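Local structure of catechol 1,2 dioxygenase (Acinetobacter radioresistens, 2XSU) at residues G109-A114 against G165-F170; G153-V158 against R180-T185; G220-H225 against T239-I244. The protein probably catalyses the intradiol cleavage of catechol by molecular oxygen to cis,cis-muconate, using a bound ferric iron as cofactor. The protein carries 1 engineered substitution. One frame throughout, in Å; residues are numbered along the deposited sequence.

All three contacts lie in the beta-rich dioxygenase part of the chain. Interactions 1 and 3 have centres about 13 Å apart and share the metal: 165-170 supplies Tyr167 and 220-225 supplies His225. Interaction 2 supplies no iron ligand, and its centre is about 17 Å from that of interaction 1 and 19 Å from that of interaction 3. Along the chain the segments of interactions 1 and 2 alternate, while interaction 3 follows both. Arg180 and Glu157 of interaction 2 probably hydrogen-bond to Leu111 and Tyr112 of interaction 1; its strand 155-159 neighbours strand 221-231 in one mixed sheet. Ligands from separate parts of the chain thus converge on one iron.

Interaction 1: G109-A114 against G165-F170; sequences GPLYVA and GNYSFF. With FE (Fe (III) ion), chain B.
Beside the non-haem ferric site of this intradiol dioxygenase, Leu111 extends one methyl to each of two aromatic rings of the 165-170 loop, those of the iron ligand Tyr167 and of Phe170. Its CG stands anti to the carbonyl carbon (chi1 -54°), which turns the branched end toward this loop. CD1 lies over one face of the Tyr167 ring, shifted toward the rim, and comes within 3.4 Å of Tyr167 CD2, a tight CH-pi contact made by a side chain that crosses the tyrosine at about a right angle. Over Phe170 the placing is more central: Leu111 CD2 lies 3.7 Å from the Phe170 ring centroid and only 8° off the normal. The other face of Phe170 is covered by its chain neighbour, Phe169 CD2, so this ring is held between a leucine methyl and an aromatic edge atom. Val113 completes the apolar cluster: CG2 is 3.8 Å from both Phe169 CD2 and Phe170 CE2, and CG1 stands over one face of the Phe169 ring, toward the rim. The two segments are also bridged from strand 180-184, where Arg180 gives NH1 to Leu111 O and NH2 to Ser168 O. Leu111 CD1 thus packs on one face of the Tyr167 ring, whose phenolic oxygen binds the metal. Tyr201, His225 and His227 provide the other protein ligands, and a water oxygen binds the iron at 2.1 Å. The tyrosine's own bond, from Tyr167 OH to the iron, measures 1.9 Å.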
loop_
_atom_site.group_PDB
_atom_site.type_symbol
_atom_site.label_atom_id
_atom_site.label_comp_id
_atom_site.label_asym_id
_atom_site.label_seq_id
_atom_site.Cartn_x
_atom_site.Cartn_y
_atom_site.Cartn_z
ATOM N N GLY A 109 10.907 -2.938 -14.747
ATOM C CA GLY A 109 9.541 -2.460 -14.934
ATOM C C GLY A 109 8.555 -3.506 -14.437
ATOM O O GLY A 109 8.945 -4.622 -14.073
ATOM N N PRO A 110 7.266 -3.160 -14.459
ATOM C CA PRO A 110 6.254 -4.027 -13.898
ATOM C C PRO A 110 5.498 -4.890 -14.890
ATOM O O PRO A 110 4.473 -5.499 -14.495
ATOM C CB PRO A 110 5.290 -3.013 -13.253
ATOM C CG PRO A 110 5.309 -1.855 -14.173
ATOM C CD PRO A 110 6.762 -1.802 -14.698
ATOM N N LEU A 111 5.978 -4.984 -16.136
ATOM C CA LEU A 111 5.119 -5.551 -17.206
ATOM C C LEU A 111 5.654 -6.839 -17.864
ATOM O O LEU A 111 5.177 -7.247 -18.948
ATOM C CB LEU A 111 4.803 -4.480 -18.265
ATOM C CG LEU A 111 4.193 -3.189 -17.715
ATOM C CD1 LEU A 111 3.987 -2.167 -18.859
ATOM C CD2 LEU A 111 2.893 -3.449 -16.944
ATOM N N TYR A 112 6.613 -7.509 -17.229
ATOM C CA TYR A 112 6.995 -8.845 -17.703
ATOM C C TYR A 112 5.862 -9.850 -17.564
ATOM O O TYR A 112 5.116 -9.823 -16.574
ATOM C CB TYR A 112 8.241 -9.354 -16.968
ATOM C CG TYR A 112 8.662 -10.758 -17.366
ATOM C CD1 TYR A 112 9.359 -11.001 -18.558
ATOM C CD2 TYR A 112 8.370 -11.846 -16.537
ATOM C CE1 TYR A 112 9.751 -12.297 -18.914
ATOM C CE2 TYR A 112 8.763 -13.140 -16.860
ATOM C CZ TYR A 112 9.457 -13.372 -18.041
ATOM O OH TYR A 112 9.852 -14.659 -18.365
ATOM N N VAL A 113 5.729 -10.720 -18.574
ATOM C CA VAL A 113 4.782 -11.864 -18.504
ATOM C C VAL A 113 5.527 -13.173 -18.861
ATOM O O VAL A 113 6.100 -13.282 -19.934
ATOM C CB VAL A 113 3.534 -11.651 -19.404
ATOM C CG1 VAL A 113 2.567 -12.875 -19.249
ATOM C CG2 VAL A 113 2.834 -10.327 -19.079
ATOM N N ALA A 114 5.497 -14.188 -17.979
ATOM C CA ALA A 114 6.151 -15.464 -18.241
ATOM C C ALA A 114 5.270 -16.320 -19.158
ATOM O O ALA A 114 4.056 -16.173 -19.130
ATOM C CB ALA A 114 6.417 -16.204 -16.922
ATOM N N GLY A 165 2.129 2.604 -27.567
ATOM C CA GLY A 165 2.770 2.569 -26.251
ATOM C C GLY A 165 2.136 1.584 -25.274
ATOM O O GLY A 165 2.352 1.715 -24.064
ATOM N N ASN A 166 1.411 0.580 -25.797
ATOM C CA ASN A 166 0.712 -0.417 -24.954
ATOM C C ASN A 166 1.349 -1.809 -25.037
ATOM O O ASN A 166 1.884 -2.200 -26.088
ATOM C CB ASN A 166 -0.781 -0.528 -25.351
ATOM C CG ASN A 166 -1.551 0.789 -25.203
ATOM O OD1 ASN A 166 -2.402 1.131 -26.051
ATOM N ND2 ASN A 166 -1.267 1.532 -24.150
ATOM N N TYR A 167 1.261 -2.560 -23.934
ATOM C CA TYR A 167 1.847 -3.894 -23.820
ATOM C C TYR A 167 0.761 -4.964 -23.806
ATOM O O TYR A 167 -0.300 -4.767 -23.199
ATOM C CB TYR A 167 2.617 -4.006 -22.510
ATOM C CG TYR A 167 3.965 -3.314 -22.467
ATOM C CD1 TYR A 167 5.140 -4.063 -22.542
ATOM C CD2 TYR A 167 4.062 -1.941 -22.266
ATOM C CE1 TYR A 167 6.363 -3.454 -22.466
ATOM C CE2 TYR A 167 5.307 -1.308 -22.192
ATOM C CZ TYR A 167 6.436 -2.069 -22.281
ATOM O OH TYR A 167 7.678 -1.477 -22.181
ATOM N N SER A 168 1.034 -6.091 -24.448
ATOM C CA SER A 168 0.082 -7.207 -24.438
ATOM C C SER A 168 -0.088 -7.755 -23.016
ATOM O O SER A 168 0.765 -7.545 -22.128
ATOM C CB SER A 168 0.509 -8.310 -25.412
ATOM O OG SER A 168 1.732 -8.920 -24.968
ATOM N N PHE A 169 -1.222 -8.443 -22.841
ATOM C CA PHE A 169 -1.671 -9.053 -21.595
ATOM C C PHE A 169 -2.344 -7.991 -20.759
ATOM O O PHE A 169 -3.486 -8.167 -20.341
ATOM C CB PHE A 169 -0.551 -9.819 -20.855
ATOM C CG PHE A 169 -1.022 -10.511 -19.601
ATOM C CD1 PHE A 169 -1.590 -11.788 -19.675
ATOM C CD2 PHE A 169 -0.908 -9.885 -18.357
ATOM C CE1 PHE A 169 -2.034 -12.443 -18.506
ATOM C CE2 PHE A 169 -1.347 -10.517 -17.193
ATOM C CZ PHE A 169 -1.911 -11.806 -17.278
ATOM N N PHE A 170 -1.659 -6.872 -20.545
ATOM C CA PHE A 170 -2.238 -5.723 -19.873
ATOM C C PHE A 170 -3.257 -4.993 -20.735
ATOM O O PHE A 170 -4.330 -4.624 -20.241
ATOM C CB PHE A 170 -1.123 -4.813 -19.331
ATOM C CG PHE A 170 -0.218 -5.538 -18.394
ATOM C CD1 PHE A 170 -0.571 -5.700 -17.057
ATOM C CD2 PHE A 170 0.940 -6.149 -18.857
ATOM C CE1 PHE A 170 0.221 -6.423 -16.200
ATOM C CE2 PHE A 170 1.742 -6.874 -18.008
ATOM C CZ PHE A 170 1.382 -7.012 -16.659
HETATM FE FE FE B . 8.591 -0.920 -20.561
HETATM O O HOH W 1 7.767 -1.181 -18.598
#

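Interaction 2: G153-V158 against R180-T185; sequences GAKVEV and RRTILT
Segments 153-158 and 180-185 run as antiparallel neighbours in the mixed sheet of the beta-sandwich catalytic domain of intradiol dioxygenases, Val156 facing Ile183 and Val158 facing Arg181 as hydrogen-bonded pairs; the axes of 155-158 and 180-184 approach to 4.6 Å, their N-to-C directions 162° apart. Val156 N to Ile183 O and Ile183 N to Val156 O are both 2.8 Å, and Val158 N meets Arg181 O almost straight. Lys155, Glu157, Thr182 and Leu184 share one face. There the extended lysine passes obliquely over the threonine, its CG 3.5 Å from Thr182 CG2, while Leu184 CD2 packs 3.9 Å from Lys155 CA. Glu157 lies alongside Thr182, pointing the same way, and a water joins Glu157 OE1 to Thr182 OG1; the same carboxylate oxygen also bonds Tyr112 OH. Val156, on the face shared with Val158, Arg181 and Ile183, reaches past the strand end with CG2, 3.9 Å from Thr185 CG2, and Val143 of strand 136-145 packs against both. Thr185 OG1 sits between its own backbone N and carbonyl carbon (chi1 56°), a position that brings it close to the 153-154 turn. It bonds Ile151 O and accepts Ala154 N at 3.0 Å, the latter bond bent to 135°.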
loop_
_atom_site.group_PDB
_atom_site.type_symbol
_atom_site.label_atom_id
_atom_site.label_comp_id
_atom_site.label_asym_id
_atom_site.label_seq_id
_atom_site.Cartn_x
_atom_site.Cartn_y
_atom_site.Cartn_z
ATOM N N GLY A 153 22.904 -21.053 -27.015
ATOM C CA GLY A 153 21.822 -21.509 -26.149
ATOM C C GLY A 153 21.449 -20.571 -25.010
ATOM O O GLY A 153 20.655 -20.930 -24.145
ATOM N N ALA A 154 22.002 -19.359 -25.034
ATOM C CA ALA A 154 21.593 -18.324 -24.088
ATOM C C ALA A 154 20.135 -17.954 -24.344
ATOM O O ALA A 154 19.703 -17.878 -25.503
ATOM C CB ALA A 154 22.487 -17.105 -24.218
ATOM N N LYS A 155 19.386 -17.745 -23.267
ATOM C CA LYS A 155 17.962 -17.420 -23.339
ATOM C C LYS A 155 17.778 -15.897 -23.370
ATOM O O LYS A 155 18.017 -15.234 -22.359
ATOM C CB LYS A 155 17.285 -18.015 -22.115
ATOM C CG LYS A 155 15.809 -18.032 -22.147
ATOM C CD LYS A 155 15.285 -18.900 -21.008
ATOM C CE LYS A 155 13.783 -18.766 -20.852
ATOM N NZ LYS A 155 13.215 -19.736 -19.857
ATOM N N VAL A 156 17.368 -15.357 -24.521
ATOM C CA VAL A 156 17.182 -13.903 -24.691
ATOM C C VAL A 156 15.687 -13.639 -24.655
ATOM O O VAL A 156 14.958 -14.000 -25.597
ATOM C CB VAL A 156 17.808 -13.401 -26.011
ATOM C CG1 VAL A 156 17.573 -11.867 -26.167
ATOM C CG2 VAL A 156 19.311 -13.730 -26.032
ATOM N N GLU A 157 15.201 -13.036 -23.562
ATOM C CA GLU A 157 13.784 -12.756 -23.424
ATOM C C GLU A 157 13.554 -11.295 -23.672
ATOM O O GLU A 157 14.190 -10.474 -23.018
ATOM C CB GLU A 157 13.294 -13.119 -22.016
ATOM C CG GLU A 157 13.498 -14.584 -21.677
ATOM C CD GLU A 157 12.889 -14.918 -20.338
ATOM O OE1 GLU A 157 11.646 -14.857 -20.221
ATOM O OE2 GLU A 157 13.676 -15.274 -19.408
ATOM N N VAL A 158 12.674 -10.977 -24.630
ATOM C CA VAL A 158 12.398 -9.568 -25.003
ATOM C C VAL A 158 10.912 -9.257 -24.914
ATOM O O VAL A 158 10.048 -10.103 -25.231
ATOM C CB VAL A 158 12.969 -9.216 -26.416
ATOM C CG1 VAL A 158 14.480 -9.059 -26.354
ATOM C CG2 VAL A 158 12.628 -10.307 -27.407
ATOM N N ARG A 180 6.186 -10.198 -27.285
ATOM C CA ARG A 180 6.918 -10.884 -26.212
ATOM C C ARG A 180 7.431 -12.208 -26.757
ATOM O O ARG A 180 6.645 -13.046 -27.204
ATOM C CB ARG A 180 5.970 -11.154 -25.023
ATOM C CG ARG A 180 5.306 -9.910 -24.429
ATOM C CD ARG A 180 4.272 -10.312 -23.366
ATOM N NE ARG A 180 3.627 -9.151 -22.778
ATOM C CZ ARG A 180 4.156 -8.407 -21.805
ATOM N NH1 ARG A 180 5.357 -8.722 -21.310
ATOM N NH2 ARG A 180 3.486 -7.357 -21.356
ATOM N N ARG A 181 8.738 -12.422 -26.704
ATOM C CA ARG A 181 9.358 -13.649 -27.227
ATOM C C ARG A 181 10.565 -14.078 -26.404
ATOM O O ARG A 181 11.267 -13.236 -25.804
ATOM C CB ARG A 181 9.790 -13.489 -28.680
ATOM C CG ARG A 181 8.673 -13.247 -29.696
ATOM C CD ARG A 181 7.733 -14.461 -29.850
ATOM N NE ARG A 181 6.788 -14.186 -30.942
ATOM C CZ ARG A 181 5.606 -13.611 -30.800
ATOM N NH1 ARG A 181 5.163 -13.261 -29.597
ATOM N NH2 ARG A 181 4.826 -13.386 -31.873
ATOM N N THR A 182 10.846 -15.381 -26.437
ATOM C CA THR A 182 12.096 -15.915 -25.941
ATOM C C THR A 182 12.830 -16.482 -27.141
ATOM O O THR A 182 12.269 -17.327 -27.867
ATOM C CB THR A 182 11.852 -17.047 -24.918
ATOM O OG1 THR A 182 11.174 -16.499 -23.786
ATOM C CG2 THR A 182 13.177 -17.700 -24.480
ATOM N N ILE A 183 14.066 -16.038 -27.317
ATOM C CA ILE A 183 14.927 -16.479 -28.437
ATOM C C ILE A 183 16.183 -17.139 -27.855
ATOM O O ILE A 183 16.913 -16.531 -27.077
ATOM C CB ILE A 183 15.367 -15.315 -29.369
ATOM C CG1 ILE A 183 14.181 -14.494 -29.850
ATOM C CG2 ILE A 183 16.130 -15.874 -30.593
ATOM C CD1 ILE A 183 14.583 -13.164 -30.534
ATOM N N LEU A 184 16.464 -18.387 -28.248
ATOM C CA LEU A 184 17.704 -19.022 -27.785
ATOM C C LEU A 184 18.798 -18.733 -28.787
ATOM O O LEU A 184 18.599 -18.909 -29.987
ATOM C CB LEU A 184 17.535 -20.556 -27.618
ATOM C CG LEU A 184 16.380 -21.019 -26.730
ATOM C CD1 LEU A 184 16.203 -22.573 -26.793
ATOM C CD2 LEU A 184 16.584 -20.535 -25.294
ATOM N N THR A 185 19.960 -18.272 -28.317
ATOM C CA THR A 185 21.027 -17.916 -29.266
ATOM C C THR A 185 21.477 -19.169 -30.043
ATOM O O THR A 185 21.472 -20.293 -29.501
ATOM C CB THR A 185 22.247 -17.254 -28.622
ATOM O OG1 THR A 185 22.755 -18.110 -27.600
ATOM C CG2 THR A 185 21.849 -15.878 -27.981
HETATM O O HOH W 2 10.194 -14.326 -22.528
#

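Interaction 3: G220-H225 against T239-I244; sequences GNRPSH and TTQFNI. With FE (Fe (III) ion), chain B.
CB of His225 rests against the strand 239-244 backbone, 3.3 Å from Phe242 O, and His225 CA approaches that same carbonyl in a C-H...O contact of 3.1 Å. CG lies between the backbone N and the carbonyl carbon (chi1 58°), which directs the imidazole toward the iron, alongside the Gln241 side chain. Along one side of the ring, CG and CD2 run beside the carboxamide of Gln241, whose plane is turned 30° from that of the imidazole. Along the other side, ND1 gives its hydrogen to Pro223 O at 2.8 Å, nearly straight at 177° and in the ring plane; this bond within the same segment fixes the rotation of the imidazole. Arg222 lays its CZ over one ring face, toward the rim, and its guanidinium is held by a salt bridge from NE to Asp253. At the backbone, a bridging water spans the two segments: it donates to Ser224 O and, separately, accepts from Ile244 N. Ser224 OG touches Ile244 CB at 3.5 Å. At the tip, His225 NE2 binds the iron (FE) at 2.1 Å. With Tyr167, Tyr201, His227 and a water this makes five ligands, the two-tyrosine, two-histidine ferric centre characteristic of intradiol ring-cleavage dioxygenases.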
loop_
_atom_site.group_PDB
_atom_site.type_symbol
_atom_site.label_atom_id
_atom_site.label_comp_id
_atom_site.label_asym_id
_atom_site.label_seq_id
_atom_site.Cartn_x
_atom_site.Cartn_y
_atom_site.Cartn_z
ATOM N N GLY A 220 4.891 11.670 -16.426
ATOM C CA GLY A 220 4.932 10.218 -16.228
ATOM C C GLY A 220 5.369 9.429 -17.439
ATOM O O GLY A 220 4.922 8.302 -17.640
ATOM N N ASN A 221 6.274 10.010 -18.222
ATOM C CA ASN A 221 6.660 9.413 -19.505
ATOM C C ASN A 221 7.979 8.633 -19.475
ATOM O O ASN A 221 8.929 9.047 -18.820
ATOM C CB ASN A 221 6.792 10.514 -20.575
ATOM C CG ASN A 221 5.490 11.284 -20.800
ATOM O OD1 ASN A 221 5.434 12.505 -20.572
ATOM N ND2 ASN A 221 4.450 10.583 -21.204
ATOM N N ARG A 222 8.039 7.552 -20.265
ATOM C CA ARG A 222 9.294 6.832 -20.526
ATOM C C ARG A 222 9.647 6.971 -22.020
ATOM O O ARG A 222 8.743 6.963 -22.859
ATOM C CB ARG A 222 9.177 5.339 -20.199
ATOM C CG ARG A 222 8.725 5.067 -18.782
ATOM C CD ARG A 222 9.191 3.722 -18.336
ATOM N NE ARG A 222 10.630 3.665 -18.191
ATOM C CZ ARG A 222 11.321 2.542 -18.061
ATOM N NH1 ARG A 222 10.705 1.355 -18.086
ATOM N NH2 ARG A 222 12.629 2.603 -17.933
ATOM N N PRO A 223 10.949 7.104 -22.345
ATOM C CA PRO A 223 11.367 7.021 -23.766
ATOM C C PRO A 223 11.148 5.612 -24.291
ATOM O O PRO A 223 11.051 4.637 -23.499
ATOM C CB PRO A 223 12.868 7.324 -23.730
ATOM C CG PRO A 223 13.299 6.748 -22.362
ATOM C CD PRO A 223 12.115 7.075 -21.439
ATOM N N SER A 224 11.101 5.491 -25.610
ATOM C CA SER A 224 11.001 4.168 -26.271
ATOM C C SER A 224 12.134 3.245 -25.792
ATOM O O SER A 224 13.293 3.680 -25.577
ATOM C CB SER A 224 11.103 4.328 -27.771
ATOM O OG SER A 224 12.347 4.925 -28.068
ATOM N N HIS A 225 11.797 1.959 -25.609
ATOM C CA HIS A 225 12.783 0.991 -25.095
ATOM C C HIS A 225 12.307 -0.443 -25.363
ATOM O O HIS A 225 11.121 -0.693 -25.597
ATOM C CB HIS A 225 12.984 1.164 -23.559
ATOM C CG HIS A 225 11.716 1.007 -22.761
ATOM N ND1 HIS A 225 10.817 2.043 -22.577
ATOM C CD2 HIS A 225 11.186 -0.069 -22.114
ATOM C CE1 HIS A 225 9.794 1.616 -21.853
ATOM N NE2 HIS A 225 9.991 0.342 -21.549
ATOM N N THR A 239 19.272 -8.366 -16.218
ATOM C CA THR A 239 18.043 -7.611 -16.480
ATOM C C THR A 239 18.477 -6.287 -17.084
ATOM O O THR A 239 19.224 -5.529 -16.465
ATOM C CB THR A 239 17.238 -7.344 -15.189
ATOM O OG1 THR A 239 16.860 -8.597 -14.588
ATOM C CG2 THR A 239 15.955 -6.489 -15.497
ATOM N N THR A 240 18.056 -6.010 -18.321
ATOM C CA THR A 240 18.505 -4.769 -18.979
ATOM C C THR A 240 17.482 -4.257 -19.998
ATOM O O THR A 240 16.355 -4.747 -20.039
ATOM C CB THR A 240 19.929 -4.947 -19.592
ATOM O OG1 THR A 240 20.492 -3.659 -19.914
ATOM C CG2 THR A 240 19.874 -5.842 -20.807
ATOM N N GLN A 241 17.848 -3.195 -20.723
ATOM C CA GLN A 241 17.059 -2.700 -21.854
ATOM C C GLN A 241 17.982 -1.981 -22.827
ATOM O O GLN A 241 19.133 -1.724 -22.509
ATOM C CB GLN A 241 15.985 -1.725 -21.405
ATOM C CG GLN A 241 16.476 -0.373 -21.001
ATOM C CD GLN A 241 15.360 0.517 -20.483
ATOM O OE1 GLN A 241 14.228 0.055 -20.237
ATOM N NE2 GLN A 241 15.678 1.796 -20.306
ATOM N N PHE A 242 17.455 -1.654 -24.003
ATOM C CA PHE A 242 18.047 -0.533 -24.730
ATOM C C PHE A 242 17.015 0.555 -24.921
ATOM O O PHE A 242 15.795 0.280 -24.962
ATOM C CB PHE A 242 18.733 -0.918 -26.077
ATOM C CG PHE A 242 17.812 -1.430 -27.151
ATOM C CD1 PHE A 242 16.994 -0.565 -27.885
ATOM C CD2 PHE A 242 17.786 -2.793 -27.487
ATOM C CE1 PHE A 242 16.119 -1.036 -28.885
ATOM C CE2 PHE A 242 16.934 -3.278 -28.502
ATOM C CZ PHE A 242 16.090 -2.409 -29.197
ATOM N N ASN A 243 17.507 1.800 -24.966
ATOM C CA ASN A 243 16.714 2.954 -25.363
ATOM C C ASN A 243 17.172 3.356 -26.742
ATOM O O ASN A 243 18.191 2.841 -27.241
ATOM C CB ASN A 243 16.971 4.122 -24.427
ATOM C CG ASN A 243 16.353 3.926 -23.097
ATOM O OD1 ASN A 243 15.124 4.004 -22.953
ATOM N ND2 ASN A 243 17.180 3.631 -22.103
ATOM N N ILE A 244 16.365 4.195 -27.390
ATOM C CA ILE A 244 16.634 4.561 -28.783
ATOM C C ILE A 244 16.977 6.028 -28.853
ATOM O O ILE A 244 16.214 6.888 -28.363
ATOM C CB ILE A 244 15.416 4.216 -29.671
ATOM C CG1 ILE A 244 15.149 2.704 -29.614
ATOM C CG2 ILE A 244 15.661 4.680 -31.128
ATOM C CD1 ILE A 244 13.924 2.246 -30.335
HETATM FE FE FE B . 8.591 -0.920 -20.561
HETATM O O HOH W 3 14.665 6.057 -26.200
HETATM O O HOH W 1 7.767 -1.181 -18.598
#